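Local coordinates for protein aminomethyltransferase (Bartonella henselae, PDB 3GIR) that belongs to the aminomethyltransferase family and joins a folate-binding-type family domain to a C-terminal barrel domain, at residues Ser114-Leu119 with Leu278-Pro283; Ala124-Asp129 with Thr271-Ala276; Leu102-Ala107 with Leu130-Leu135. All blocks are in the same frame, centred on the assembly; numbering follows the deposited sequence.

Contact 1 of 3, residues Ser114-Leu119 with Leu278-Pro283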
loop_
_atom_site.group_PDB
_atom_site.type_symbol
_atom_site.label_atom_id
_atom_site.label_comp_id
_atom_site.label_asym_id
_atom_site.label_seq_id
_atom_site.Cartn_x
_atom_site.Cartn_y
_atom_site.Cartn_z
ATOM N N SER A 114 -6.873 11.481 -6.347
ATOM C CA SER A 114 -6.813 10.210 -5.609
ATOM C C SER A 114 -6.720 10.479 -4.113
ATOM O O SER A 114 -6.094 11.459 -3.674
ATOM C CB SER A 114 -5.573 9.401 -5.980
ATOM O OG SER A 114 -5.546 9.089 -7.345
ATOM N N ARG A 115 -7.301 9.605 -3.312
ATOM C CA ARG A 115 -7.195 9.688 -1.838
ATOM C C ARG A 115 -7.001 8.313 -1.265
ATOM O O ARG A 115 -7.677 7.363 -1.690
ATOM C CB ARG A 115 -8.470 10.288 -1.195
ATOM C CG ARG A 115 -8.471 11.822 -1.185
ATOM C CD ARG A 115 -9.644 12.286 -0.376
ATOM N NE ARG A 115 -9.247 12.267 1.010
ATOM C CZ ARG A 115 -8.928 13.354 1.716
ATOM N NH1 ARG A 115 -8.525 13.210 2.967
ATOM N NH2 ARG A 115 -9.044 14.587 1.195
ATOM N N TYR A 116 -6.144 8.249 -0.251
ATOM C CA TYR A 116 -5.973 7.045 0.544
ATOM C C TYR A 116 -7.149 6.927 1.470
ATOM O O TYR A 116 -7.597 7.916 2.095
ATOM C CB TYR A 116 -4.664 7.134 1.387
ATOM C CG TYR A 116 -4.389 5.953 2.267
ATOM C CD1 TYR A 116 -3.859 4.786 1.761
ATOM C CD2 TYR A 116 -4.689 6.003 3.630
ATOM C CE1 TYR A 116 -3.593 3.694 2.617
ATOM C CE2 TYR A 116 -4.442 4.919 4.462
ATOM C CZ TYR A 116 -3.875 3.793 3.970
ATOM O OH TYR A 116 -3.705 2.727 4.874
ATOM N N SER A 117 -7.721 5.732 1.572
ATOM C CA SER A 117 -8.851 5.501 2.439
ATOM C C SER A 117 -8.862 4.048 2.904
ATOM O O SER A 117 -7.897 3.293 2.725
ATOM C CB SER A 117 -10.176 5.848 1.762
ATOM O OG SER A 117 -11.193 6.040 2.719
ATOM N N TYR A 118 -9.960 3.653 3.527
ATOM C CA TYR A 118 -10.102 2.271 3.998
ATOM C C TYR A 118 -11.542 1.866 4.147
ATOM O O TYR A 118 -12.394 2.684 4.488
ATOM C CB TYR A 118 -9.348 2.063 5.351
ATOM C CG TYR A 118 -9.110 3.270 6.171
ATOM C CD1 TYR A 118 -10.163 3.924 6.778
ATOM C CD2 TYR A 118 -7.829 3.741 6.433
ATOM C CE1 TYR A 118 -9.932 5.029 7.577
ATOM C CE2 TYR A 118 -7.624 4.868 7.200
ATOM C CZ TYR A 118 -8.678 5.483 7.774
ATOM O OH TYR A 118 -8.517 6.576 8.603
ATOM N N LEU A 119 -11.784 0.600 3.898
ATOM C CA LEU A 119 -13.076 -0.017 4.108
ATOM C C LEU A 119 -13.114 -0.450 5.584
ATOM O O LEU A 119 -12.328 -1.274 6.002
ATOM C CB LEU A 119 -13.177 -1.226 3.172
ATOM C CG LEU A 119 -14.514 -1.857 3.067
ATOM C CD1 LEU A 119 -15.572 -0.938 2.315
ATOM C CD2 LEU A 119 -14.392 -3.307 2.423
ATOM N N LEU A 278 -3.687 6.208 11.478
ATOM C CA LEU A 278 -4.083 6.512 10.116
ATOM C C LEU A 278 -5.351 7.395 10.116
ATOM O O LEU A 278 -5.998 7.549 9.060
ATOM C CB LEU A 278 -4.307 5.208 9.369
ATOM C CG LEU A 278 -3.139 4.255 9.115
ATOM C CD1 LEU A 278 -3.671 3.023 8.396
ATOM C CD2 LEU A 278 -2.079 4.899 8.269
ATOM N N THR A 279 -5.742 7.982 11.259
ATOM C CA THR A 279 -6.979 8.777 11.284
ATOM C C THR A 279 -6.845 10.014 10.400
ATOM O O THR A 279 -7.870 10.588 10.053
ATOM C CB THR A 279 -7.387 9.289 12.725
ATOM O OG1 THR A 279 -6.321 10.103 13.213
ATOM C CG2 THR A 279 -7.651 8.083 13.656
ATOM N N TRP A 280 -5.622 10.427 10.060
ATOM C CA TRP A 280 -5.371 11.570 9.173
ATOM C C TRP A 280 -6.121 11.438 7.827
ATOM O O TRP A 280 -6.418 12.430 7.165
ATOM C CB TRP A 280 -3.901 11.778 8.908
ATOM C CG TRP A 280 -3.167 10.586 8.338
ATOM C CD1 TRP A 280 -2.376 9.754 9.040
ATOM C CD2 TRP A 280 -3.114 10.147 6.972
ATOM N NE1 TRP A 280 -1.829 8.795 8.215
ATOM C CE2 TRP A 280 -2.287 9.004 6.940
ATOM C CE3 TRP A 280 -3.708 10.583 5.786
ATOM C CZ2 TRP A 280 -2.019 8.318 5.761
ATOM C CZ3 TRP A 280 -3.421 9.885 4.618
ATOM C CH2 TRP A 280 -2.615 8.766 4.631
ATOM N N ALA A 281 -6.412 10.194 7.441
ATOM C CA ALA A 281 -7.109 9.920 6.174
ATOM C C ALA A 281 -8.584 10.338 6.156
ATOM O O ALA A 281 -9.210 10.278 5.076
ATOM C CB ALA A 281 -6.963 8.422 5.804
ATOM N N VAL A 282 -9.175 10.672 7.316
ATOM C CA VAL A 282 -10.574 11.042 7.442
ATOM C C VAL A 282 -10.605 12.485 7.917
ATOM O O VAL A 282 -10.326 12.742 9.093
ATOM C CB VAL A 282 -11.338 10.174 8.451
ATOM C CG1 VAL A 282 -12.827 10.460 8.462
ATOM C CG2 VAL A 282 -11.143 8.688 8.168
ATOM N N PRO A 283 -10.880 13.436 6.989
ATOM C CA PRO A 283 -10.913 14.873 7.349
ATOM C C PRO A 283 -12.032 15.198 8.327
ATOM O O PRO A 283 -12.948 14.408 8.519
ATOM C CB PRO A 283 -11.106 15.593 6.009
ATOM C CG PRO A 283 -10.811 14.571 4.934
ATOM C CD PRO A 283 -11.076 13.201 5.543
HETATM O O HOH W 1 -7.372 10.463 2.539
HETATM O O HOH W 2 -7.437 13.772 5.177
HETATM O O HOH W 3 -10.699 8.362 4.026
#

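Contact 2 of 3, residues Ala124-Asp129 with Thr271-Ala276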
loop_
_atom_site.group_PDB
_atom_site.type_symbol
_atom_site.label_atom_id
_atom_site.label_comp_id
_atom_site.label_asym_id
_atom_site.label_seq_id
_atom_site.Cartn_x
_atom_site.Cartn_y
_atom_site.Cartn_z
ATOM N N ALA A 124 -15.113 -0.440 13.283
ATOM C CA ALA A 124 -14.077 0.436 12.721
ATOM C C ALA A 124 -12.733 -0.237 12.555
ATOM O O ALA A 124 -11.717 0.445 12.386
ATOM C CB ALA A 124 -13.953 1.869 13.501
ATOM N N GLY A 125 -12.709 -1.589 12.520
ATOM C CA GLY A 125 -11.516 -2.296 12.095
ATOM C C GLY A 125 -11.350 -2.160 10.588
ATOM O O GLY A 125 -12.306 -1.931 9.838
ATOM N N ILE A 126 -10.103 -2.255 10.133
ATOM C CA ILE A 126 -9.783 -2.016 8.729
ATOM C C ILE A 126 -9.880 -3.300 7.941
ATOM O O ILE A 126 -9.016 -4.196 8.008
ATOM C CB ILE A 126 -8.399 -1.360 8.579
ATOM C CG1 ILE A 126 -8.353 0.032 9.219
ATOM C CG2 ILE A 126 -8.010 -1.183 7.030
ATOM C CD1 ILE A 126 -6.938 0.572 9.414
ATOM N N LEU A 127 -10.952 -3.443 7.141
ATOM C CA LEU A 127 -11.091 -4.613 6.258
ATOM C C LEU A 127 -10.025 -4.600 5.133
ATOM O O LEU A 127 -9.554 -5.652 4.724
ATOM C CB LEU A 127 -12.483 -4.606 5.590
ATOM C CG LEU A 127 -13.614 -4.774 6.640
ATOM C CD1 LEU A 127 -15.042 -4.464 6.069
ATOM C CD2 LEU A 127 -13.557 -6.269 7.138
ATOM N N ASP A 128 -9.710 -3.417 4.630
ATOM C CA ASP A 128 -8.697 -3.205 3.584
ATOM C C ASP A 128 -8.398 -1.744 3.506
ATOM O O ASP A 128 -9.262 -0.903 3.755
ATOM C CB ASP A 128 -9.131 -3.720 2.203
ATOM C CG ASP A 128 -7.923 -4.089 1.290
ATOM O OD1 ASP A 128 -6.792 -4.082 1.840
ATOM O OD2 ASP A 128 -8.139 -4.212 0.046
ATOM N N ASP A 129 -7.169 -1.424 3.143
ATOM C CA ASP A 129 -6.871 -0.035 2.767
ATOM C C ASP A 129 -6.901 0.066 1.252
ATOM O O ASP A 129 -6.712 -0.956 0.555
ATOM C CB ASP A 129 -5.617 0.543 3.419
ATOM C CG ASP A 129 -4.369 -0.154 3.156
ATOM O OD1 ASP A 129 -4.298 -1.316 2.659
ATOM O OD2 ASP A 129 -3.329 0.526 3.535
ATOM N N THR A 271 -7.481 -3.826 13.875
ATOM C CA THR A 271 -6.869 -2.573 14.155
ATOM C C THR A 271 -7.740 -1.492 13.556
ATOM O O THR A 271 -8.026 -1.487 12.354
ATOM C CB THR A 271 -5.433 -2.479 13.475
ATOM O OG1 THR A 271 -5.524 -2.608 12.045
ATOM C CG2 THR A 271 -4.454 -3.559 14.001
ATOM N N THR A 272 -8.190 -0.568 14.374
ATOM C CA THR A 272 -8.850 0.617 13.903
ATOM C C THR A 272 -7.845 1.619 13.357
ATOM O O THR A 272 -6.655 1.473 13.621
ATOM C CB THR A 272 -9.634 1.289 15.023
ATOM O OG1 THR A 272 -8.725 1.897 15.957
ATOM C CG2 THR A 272 -10.573 0.329 15.691
ATOM N N PRO A 273 -8.300 2.662 12.627
ATOM C CA PRO A 273 -7.350 3.648 12.179
ATOM C C PRO A 273 -6.715 4.407 13.348
ATOM O O PRO A 273 -5.631 4.937 13.194
ATOM C CB PRO A 273 -8.184 4.612 11.298
ATOM C CG PRO A 273 -9.267 3.739 10.809
ATOM C CD PRO A 273 -9.617 2.849 11.995
ATOM N N ILE A 274 -7.394 4.407 14.493
ATOM C CA ILE A 274 -6.884 5.079 15.666
ATOM C C ILE A 274 -5.659 4.313 16.142
ATOM O O ILE A 274 -4.594 4.926 16.334
ATOM C CB ILE A 274 -7.985 5.205 16.780
ATOM C CG1 ILE A 274 -9.226 6.025 16.291
ATOM C CG2 ILE A 274 -7.409 5.844 18.038
ATOM C CD1 ILE A 274 -10.124 5.394 15.071
ATOM N N ASP A 275 -5.788 2.990 16.307
ATOM C CA ASP A 275 -4.646 2.174 16.748
ATOM C C ASP A 275 -3.503 2.298 15.718
ATOM O O ASP A 275 -2.335 2.339 16.047
ATOM C CB ASP A 275 -5.044 0.688 16.822
ATOM C CG ASP A 275 -6.260 0.423 17.667
ATOM O OD1 ASP A 275 -6.409 1.166 18.676
ATOM O OD2 ASP A 275 -7.016 -0.579 17.310
ATOM N N ALA A 276 -3.856 2.303 14.428
ATOM C CA ALA A 276 -2.892 2.323 13.356
ATOM C C ALA A 276 -2.275 3.661 13.011
ATOM O O ALA A 276 -1.425 3.755 12.137
ATOM C CB ALA A 276 -3.552 1.679 12.061
#

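Contact 3 of 3, residues Leu102-Ala107 with Leu130-Leu135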
loop_
_atom_site.group_PDB
_atom_site.type_symbol
_atom_site.label_atom_id
_atom_site.label_comp_id
_atom_site.label_asym_id
_atom_site.label_seq_id
_atom_site.Cartn_x
_atom_site.Cartn_y
_atom_site.Cartn_z
ATOM N N LEU A 102 -17.287 4.236 2.361
ATOM C CA LEU A 102 -15.941 4.612 2.838
ATOM C C LEU A 102 -16.011 5.932 3.579
ATOM O O LEU A 102 -16.860 6.775 3.221
ATOM C CB LEU A 102 -14.991 4.825 1.659
ATOM C CG LEU A 102 -14.821 3.648 0.720
ATOM C CD1 LEU A 102 -13.996 4.040 -0.539
ATOM C CD2 LEU A 102 -14.147 2.432 1.435
ATOM N N PRO A 103 -15.012 6.189 4.444
ATOM C CA PRO A 103 -14.993 7.490 5.160
ATOM C C PRO A 103 -14.382 8.619 4.326
ATOM O O PRO A 103 -13.337 9.173 4.672
ATOM C CB PRO A 103 -14.150 7.190 6.407
ATOM C CG PRO A 103 -13.200 6.118 5.927
ATOM C CD PRO A 103 -13.957 5.294 4.901
ATOM N N VAL A 104 -15.094 8.997 3.262
ATOM C CA VAL A 104 -14.677 10.008 2.311
ATOM C C VAL A 104 -15.858 10.924 2.043
ATOM O O VAL A 104 -17.009 10.570 2.294
ATOM C CB VAL A 104 -14.205 9.365 0.964
ATOM C CG1 VAL A 104 -13.062 8.346 1.188
ATOM C CG2 VAL A 104 -15.383 8.685 0.191
ATOM N N ASP A 105 -15.573 12.137 1.622
ATOM C CA ASP A 105 -16.608 12.985 1.007
ATOM C C ASP A 105 -16.364 12.945 -0.501
ATOM O O ASP A 105 -15.616 13.721 -1.056
ATOM C CB ASP A 105 -16.587 14.434 1.552
ATOM C CG ASP A 105 -17.799 15.248 1.070
ATOM O OD1 ASP A 105 -18.482 14.778 0.112
ATOM O OD2 ASP A 105 -18.050 16.361 1.628
ATOM N N ALA A 106 -16.973 11.962 -1.137
ATOM C CA ALA A 106 -16.740 11.700 -2.534
ATOM C C ALA A 106 -17.154 12.894 -3.420
ATOM O O ALA A 106 -16.583 13.074 -4.491
ATOM C CB ALA A 106 -17.432 10.368 -2.968
ATOM N N ALA A 107 -18.126 13.686 -2.968
ATOM C CA ALA A 107 -18.607 14.821 -3.751
ATOM C C ALA A 107 -17.502 15.875 -3.832
ATOM O O ALA A 107 -17.314 16.511 -4.875
ATOM C CB ALA A 107 -19.918 15.409 -3.130
ATOM N N LEU A 130 -7.264 1.259 0.765
ATOM C CA LEU A 130 -7.651 1.380 -0.657
ATOM C C LEU A 130 -7.188 2.732 -1.136
ATOM O O LEU A 130 -7.061 3.620 -0.339
ATOM C CB LEU A 130 -9.218 1.313 -0.736
ATOM C CG LEU A 130 -10.026 0.122 -0.263
ATOM C CD1 LEU A 130 -11.561 0.319 -0.123
ATOM C CD2 LEU A 130 -9.790 -1.076 -1.199
ATOM N N ILE A 131 -7.047 2.928 -2.452
ATOM C CA ILE A 131 -6.926 4.226 -3.043
ATOM C C ILE A 131 -8.133 4.421 -3.946
ATOM O O ILE A 131 -8.459 3.567 -4.819
ATOM C CB ILE A 131 -5.657 4.436 -3.897
ATOM C CG1 ILE A 131 -4.413 3.981 -3.137
ATOM C CG2 ILE A 131 -5.609 5.846 -4.446
ATOM C CD1 ILE A 131 -4.157 4.831 -1.929
ATOM N N LEU A 132 -8.820 5.555 -3.705
ATOM C CA LEU A 132 -10.015 5.975 -4.461
ATOM C C LEU A 132 -9.634 7.154 -5.366
ATOM O O LEU A 132 -9.061 8.131 -4.874
ATOM C CB LEU A 132 -11.087 6.420 -3.479
ATOM C CG LEU A 132 -12.373 7.043 -4.089
ATOM C CD1 LEU A 132 -13.198 6.060 -4.882
ATOM C CD2 LEU A 132 -13.225 7.675 -3.037
ATOM N N THR A 133 -9.954 7.065 -6.657
ATOM C CA THR A 133 -9.685 8.147 -7.641
ATOM C C THR A 133 -10.941 8.480 -8.353
ATOM O O THR A 133 -11.684 7.582 -8.722
ATOM C CB THR A 133 -8.641 7.667 -8.679
ATOM O OG1 THR A 133 -7.451 7.292 -7.968
ATOM C CG2 THR A 133 -8.267 8.815 -9.638
ATOM N N ARG A 134 -11.266 9.764 -8.433
ATOM C CA ARG A 134 -12.409 10.201 -9.218
ATOM C C ARG A 134 -11.990 10.395 -10.651
ATOM O O ARG A 134 -10.959 11.053 -10.913
ATOM C CB ARG A 134 -12.977 11.482 -8.659
ATOM C CG ARG A 134 -14.265 11.888 -9.309
ATOM C CD ARG A 134 -14.895 13.019 -8.593
ATOM N NE ARG A 134 -16.329 13.091 -8.934
ATOM C CZ ARG A 134 -17.149 13.923 -8.273
ATOM N NH1 ARG A 134 -16.670 14.740 -7.352
ATOM N NH2 ARG A 134 -18.444 13.942 -8.576
ATOM N N LEU A 135 -12.738 9.787 -11.546
ATOM C CA LEU A 135 -12.428 9.823 -12.990
ATOM C C LEU A 135 -13.374 10.710 -13.790
ATOM O O LEU A 135 -12.957 11.259 -14.812
ATOM C CB LEU A 135 -12.413 8.426 -13.569
ATOM C CG LEU A 135 -11.205 7.571 -13.122
ATOM C CD1 LEU A 135 -11.404 6.152 -13.703
ATOM C CD2 LEU A 135 -9.899 8.284 -13.529
#

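Contact 1 of 3, residues Ser114-Leu119 with Leu278-Pro283
Y118 and L278 meet through a hydrogen bond: the phenol OH of Y118 donates to O of L278 at 2.7 Å. The acceptor lies at the ring edge, in its plane, whereas the hydroxyl stands 49° out of the carbonyl plane. From the opposite face of that plane A281 N also reaches L278 O, so two donors grip one carbonyl at the start of the 3-10 turn 279-281. CG2 of V282 packs against the same phenol, 3.4 Å from Y118 OH.

Y116 has CG anti to the backbone N (chi1 179°), which places its ring beside W280 and A281. W280 lies nearly parallel, planes at 25°, but the rings are so far displaced, with centroids 5.5 Å apart, that little of one faces the other; CH2 of W280 comes 3.6 Å from CD2 of Y116. Methyl CB of A281 sits near the edge of the Y116 ring. R115 NH1 approaches CG of P283 at 3.3 Å.

Further out, one water donates to both Y116 O and A281 O. The hydroxyl of Y116 is hydrogen-bonded to OD2 of D129, and R287 holds V282 O. The arrangement is a 3-10 turn leading to the N-cap P283 of helix 284-289, docked on edge strand 114-120 of an antiparallel sheet within the folate-binding-domain family region.

Contact 2 of 3, residues Ala124-Asp129 with Thr271-Ala276
I126 and T271 supply the hydrogen bond across the segments, I126 N to T271 O at 3.1 Å. The bond is bent, with an N-H...O angle of 139°, and its donor also stands off the carbonyl plane.

Two CA-H...O contacts add to it: T272 CA approaches A124 O at 3.2 Å, and G125 CA approaches T271 O, the same acceptor as in the hydrogen bond, at 3.6 Å. A124 O is buried with no hydrogen-bonding partner in the model; CD of P273 also packs against it, at 3.2 Å.

Apolar contact is carried by I126. CG1 lies beside the backbone N (chi1 -64°), bringing this branch close to T271 O and to 4.1 Å from CG of P273, while CD1 extends to 4.4 Å from CB of A276.

Polar bonds inside 271-276 fix the facing loop. T272 OG1 accepts from D275 N, 3.2 Å away and nearly straight at 170°, forming an ST motif, and OD2 of D275 accepts from T272 N in return.

In the fold, the loop 271-276 touches I126 and also meets helix 295-304, whose F298 touches P273. Y118 and L120 of strand 114-120 also pack on P273, and Y355 of strand 349-356 borders T271 and A276.

Contact 3 of 3, residues Leu102-Ala107 with Leu130-Leu135
L102 and L130 make the closest apolar approach between the segments, CD2 of L102 to CD1 of L130 at 3.7 Å, with the two side chains crossing at about a right angle. Next along the strand, L132 has CG anti to its backbone N (chi1 174°), which brings CD2 to 4.0 Å from CG2 of V104. CD1 of L102 meets the same L132 methyl at 4.5 Å. L130, L132 and R134, every second residue of strand 126-136 here, all point toward the loop 102-107, as expected for one face of an extended strand.

The polar contact is made by R134, extended from CG to NE. NH1 donates to A107 O at 3.1 Å with an N-H...O angle of 138°. The carbonyl oxygen lies close to the guanidinium plane, at its edge, but the nitrogen stands 51° above the carbonyl plane. A106 O is also near, 3.3 Å from NH1, yet the angle is too poor for a bond. The same guanidinium donates from NH1 to L109 O, from NE to A136 O and from NH2 to E137 O.

The chemistry therefore divides along the strand: leucine and valine methyls pack at 102-104, whereas at 106-107 a buried arginine meets backbone oxygens. Its charge is probably stabilised by these carbonyl dipoles, and bonds from all three guanidinium nitrogens would restrict rotation of the group.

Overall arrangement
The contacts share one antiparallel sheet, in which strands 114-120 and 126-136 are neighbours. Contact 1 uses the first of these, an outermost strand; contacts 2 and 3 use successive parts of the second, with centres about 17 Å apart. Contact 1 lies about 10 Å from contact 2 and about 9 Å from contact 3, centre to centre. Along the chain, contact 2 is nested inside the loop closed by contact 1, while contact 3 crosses both. A probable hydrogen bond from S114 to T133 joins contact 1 to contact 3. Thus the connection between helices 248-257 and 284-289 and the loop after helix 94-101 converge on one strand pair of the folate-binding-domain family region.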